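Local coordinates for GXWXG domain-containing protein (Thermomonospora curvata, PDB 4MVE) that is of unknown function but combines GXWXG and DUF4334 family regions in a compact, largely antiparallel beta fold, at residues Leu41-Gly46 / Gly66-Asp71. Sequence-based numbering, arbitrary orientation.
Sequences LGTWRG and GKRFID
Gly42 and Trp44 each trade two backbone hydrogen bonds with the strand opposite, Gly42 with Phe69 and Trp44 with Lys67, joining neighbouring strands of the large antiparallel sheet that dominates this fold. The sequence Gly42-Thr43-Trp44-Arg45-Gly46 is the GXWXG signature itself. The two strand axes come within 4.7 Å and run at 167°. Of the four bonds, Trp44 N to Lys67 O is the shortest at 2.8 Å and meets the carbonyl almost head-on. Between the bonded pairs, Thr43 sits across from Arg68, and the non-hydrogen-bonded Arg45–Gly66 pair follows; there Gly66 CA lies 3.2 Å from Trp44 O in a CA-H...O contact.

Trp44 and Phe69 share the buried face of the sheet with Lys67. Trp44 CG lies beside its backbone N (chi1 -57°). CD1 of the indole approaches the edge of the Phe69 ring, 3.5 Å from CE2. The two side chains cross at about a right angle, while the indole NE1 is hydrogen-bonded to Met40 O. The Lys67 chain extends from the same face to hydrogen-bond Pro77 O, on the next strand, 74-81, through NZ. At the start of the pair, Leu41 lays CD2 3.6 Å from Asp71 CA, beside the classic bulge that Ile70 and Asp71 form opposite His74.

The other face carries Thr43 and Arg68. The arginine, bent at chi3, forms a salt bridge through NE to Glu76, and Ile70 CD1 sits over the centre of its guanidinium. Its aliphatic part passes Thr43 obliquely, bringing CD to 3.3 Å from Thr43 OG1.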
loop_
_atom_site.group_PDB
_atom_site.type_symbol
_atom_site.label_atom_id
_atom_site.label_comp_id
_atom_site.label_asym_id
_atom_site.label_seq_id
_atom_site.Cartn_x
_atom_site.Cartn_y
_atom_site.Cartn_z
ATOM N N LEU A 41 0.192 11.891 -3.509
ATOM C CA LEU A 41 1.102 12.287 -4.580
ATOM C C LEU A 41 2.597 12.261 -4.108
ATOM O O LEU A 41 2.937 12.804 -3.058
ATOM C CB LEU A 41 0.700 13.625 -5.218
ATOM C CG LEU A 41 -0.734 13.661 -5.850
ATOM C CD1 LEU A 41 -1.048 15.010 -6.456
ATOM C CD2 LEU A 41 -0.902 12.624 -6.912
ATOM N N GLY A 42 3.421 11.529 -4.852
ATOM C CA GLY A 42 4.842 11.355 -4.557
ATOM C C GLY A 42 5.303 9.917 -4.635
ATOM O O GLY A 42 4.526 9.022 -4.996
ATOM N N THR A 43 6.574 9.686 -4.294
ATOM C CA THR A 43 7.176 8.361 -4.296
ATOM C C THR A 43 7.167 7.818 -2.875
ATOM O O THR A 43 7.468 8.554 -1.920
ATOM C CB THR A 43 8.578 8.405 -4.923
ATOM O OG1 THR A 43 8.420 8.833 -6.272
ATOM C CG2 THR A 43 9.280 7.036 -4.925
ATOM N N TRP A 44 6.805 6.530 -2.742
ATOM C CA TRP A 44 6.734 5.848 -1.447
ATOM C C TRP A 44 7.454 4.504 -1.465
ATOM O O TRP A 44 7.377 3.764 -2.461
ATOM C CB TRP A 44 5.269 5.611 -1.007
ATOM C CG TRP A 44 4.400 6.828 -0.911
ATOM C CD1 TRP A 44 3.935 7.580 -1.948
ATOM C CD2 TRP A 44 3.733 7.324 0.277
ATOM N NE1 TRP A 44 3.057 8.542 -1.487
ATOM C CE2 TRP A 44 2.923 8.415 -0.124
ATOM C CE3 TRP A 44 3.700 6.914 1.627
ATOM C CZ2 TRP A 44 2.114 9.128 0.785
ATOM C CZ3 TRP A 44 2.901 7.619 2.524
ATOM C CH2 TRP A 44 2.118 8.713 2.099
ATOM N N ARG A 45 8.130 4.186 -0.348
ATOM C CA ARG A 45 8.805 2.903 -0.091
ATOM C C ARG A 45 7.781 1.960 0.589
ATOM O O ARG A 45 7.098 2.352 1.553
ATOM C CB ARG A 45 10.061 3.081 0.784
ATOM C CG ARG A 45 10.744 1.733 1.088
ATOM C CD ARG A 45 12.070 1.853 1.843
ATOM N NE ARG A 45 11.909 2.262 3.245
ATOM C CZ ARG A 45 12.205 3.471 3.717
ATOM N NH1 ARG A 45 12.670 4.414 2.906
ATOM N NH2 ARG A 45 12.045 3.744 5.006
ATOM N N GLY A 46 7.659 0.756 0.047
ATOM C CA GLY A 46 6.693 -0.213 0.540
ATOM C C GLY A 46 7.292 -1.353 1.310
ATOM O O GLY A 46 8.475 -1.654 1.163
ATOM N N GLY A 66 8.379 -0.016 -4.054
ATOM C CA GLY A 66 7.224 0.760 -3.639
ATOM C C GLY A 66 6.341 1.228 -4.775
ATOM O O GLY A 66 5.996 0.447 -5.681
ATOM N N LYS A 67 5.937 2.508 -4.706
ATOM C CA LYS A 67 4.969 3.110 -5.668
ATOM C C LYS A 67 5.247 4.569 -5.921
ATOM O O LYS A 67 5.836 5.240 -5.057
ATOM C CB LYS A 67 3.519 2.986 -5.133
ATOM C CG LYS A 67 3.081 1.584 -4.716
ATOM C CD LYS A 67 1.636 1.558 -4.187
ATOM C CE LYS A 67 1.202 0.175 -3.807
ATOM N NZ LYS A 67 1.060 -0.684 -5.011
ATOM N N ARG A 68 4.850 5.059 -7.118
ATOM C CA ARG A 68 4.961 6.483 -7.489
ATOM C C ARG A 68 3.584 6.984 -7.929
ATOM O O ARG A 68 3.016 6.435 -8.872
ATOM C CB ARG A 68 6.004 6.756 -8.588
ATOM C CG ARG A 68 6.223 8.297 -8.800
ATOM C CD ARG A 68 7.546 8.703 -9.459
ATOM N NE ARG A 68 7.612 8.296 -10.867
ATOM C CZ ARG A 68 7.649 9.130 -11.908
ATOM N NH1 ARG A 68 7.687 8.655 -13.144
ATOM N NH2 ARG A 68 7.609 10.444 -11.719
ATOM N N PHE A 69 3.006 7.957 -7.196
ATOM C CA PHE A 69 1.716 8.543 -7.567
ATOM C C PHE A 69 2.013 9.874 -8.319
ATOM O O PHE A 69 2.394 10.848 -7.666
ATOM C CB PHE A 69 0.832 8.738 -6.311
ATOM C CG PHE A 69 0.662 7.473 -5.483
ATOM C CD1 PHE A 69 -0.469 6.662 -5.638
ATOM C CD2 PHE A 69 1.622 7.102 -4.537
ATOM C CE1 PHE A 69 -0.608 5.482 -4.894
ATOM C CE2 PHE A 69 1.480 5.925 -3.797
ATOM C CZ PHE A 69 0.376 5.117 -3.991
ATOM N N ILE A 70 1.929 9.897 -9.674
ATOM C CA ILE A 70 2.255 11.135 -10.439
ATOM C C ILE A 70 1.127 12.142 -10.257
ATOM O O ILE A 70 1.362 13.269 -9.833
ATOM C CB ILE A 70 2.592 10.979 -11.971
ATOM C CG1 ILE A 70 3.273 9.637 -12.429
ATOM C CG2 ILE A 70 3.210 12.223 -12.588
ATOM C CD1 ILE A 70 4.453 9.229 -11.829
ATOM N N ASP A 71 -0.083 11.734 -10.630
ATOM C CA ASP A 71 -1.319 12.496 -10.529
ATOM C C ASP A 71 -2.450 11.470 -10.292
ATOM O O ASP A 71 -2.187 10.251 -10.283
ATOM C CB ASP A 71 -1.550 13.376 -11.780
ATOM C CG ASP A 71 -1.518 12.660 -13.133
ATOM O OD1 ASP A 71 -2.282 11.676 -13.311
ATOM O OD2 ASP A 71 -0.818 13.154 -14.050
#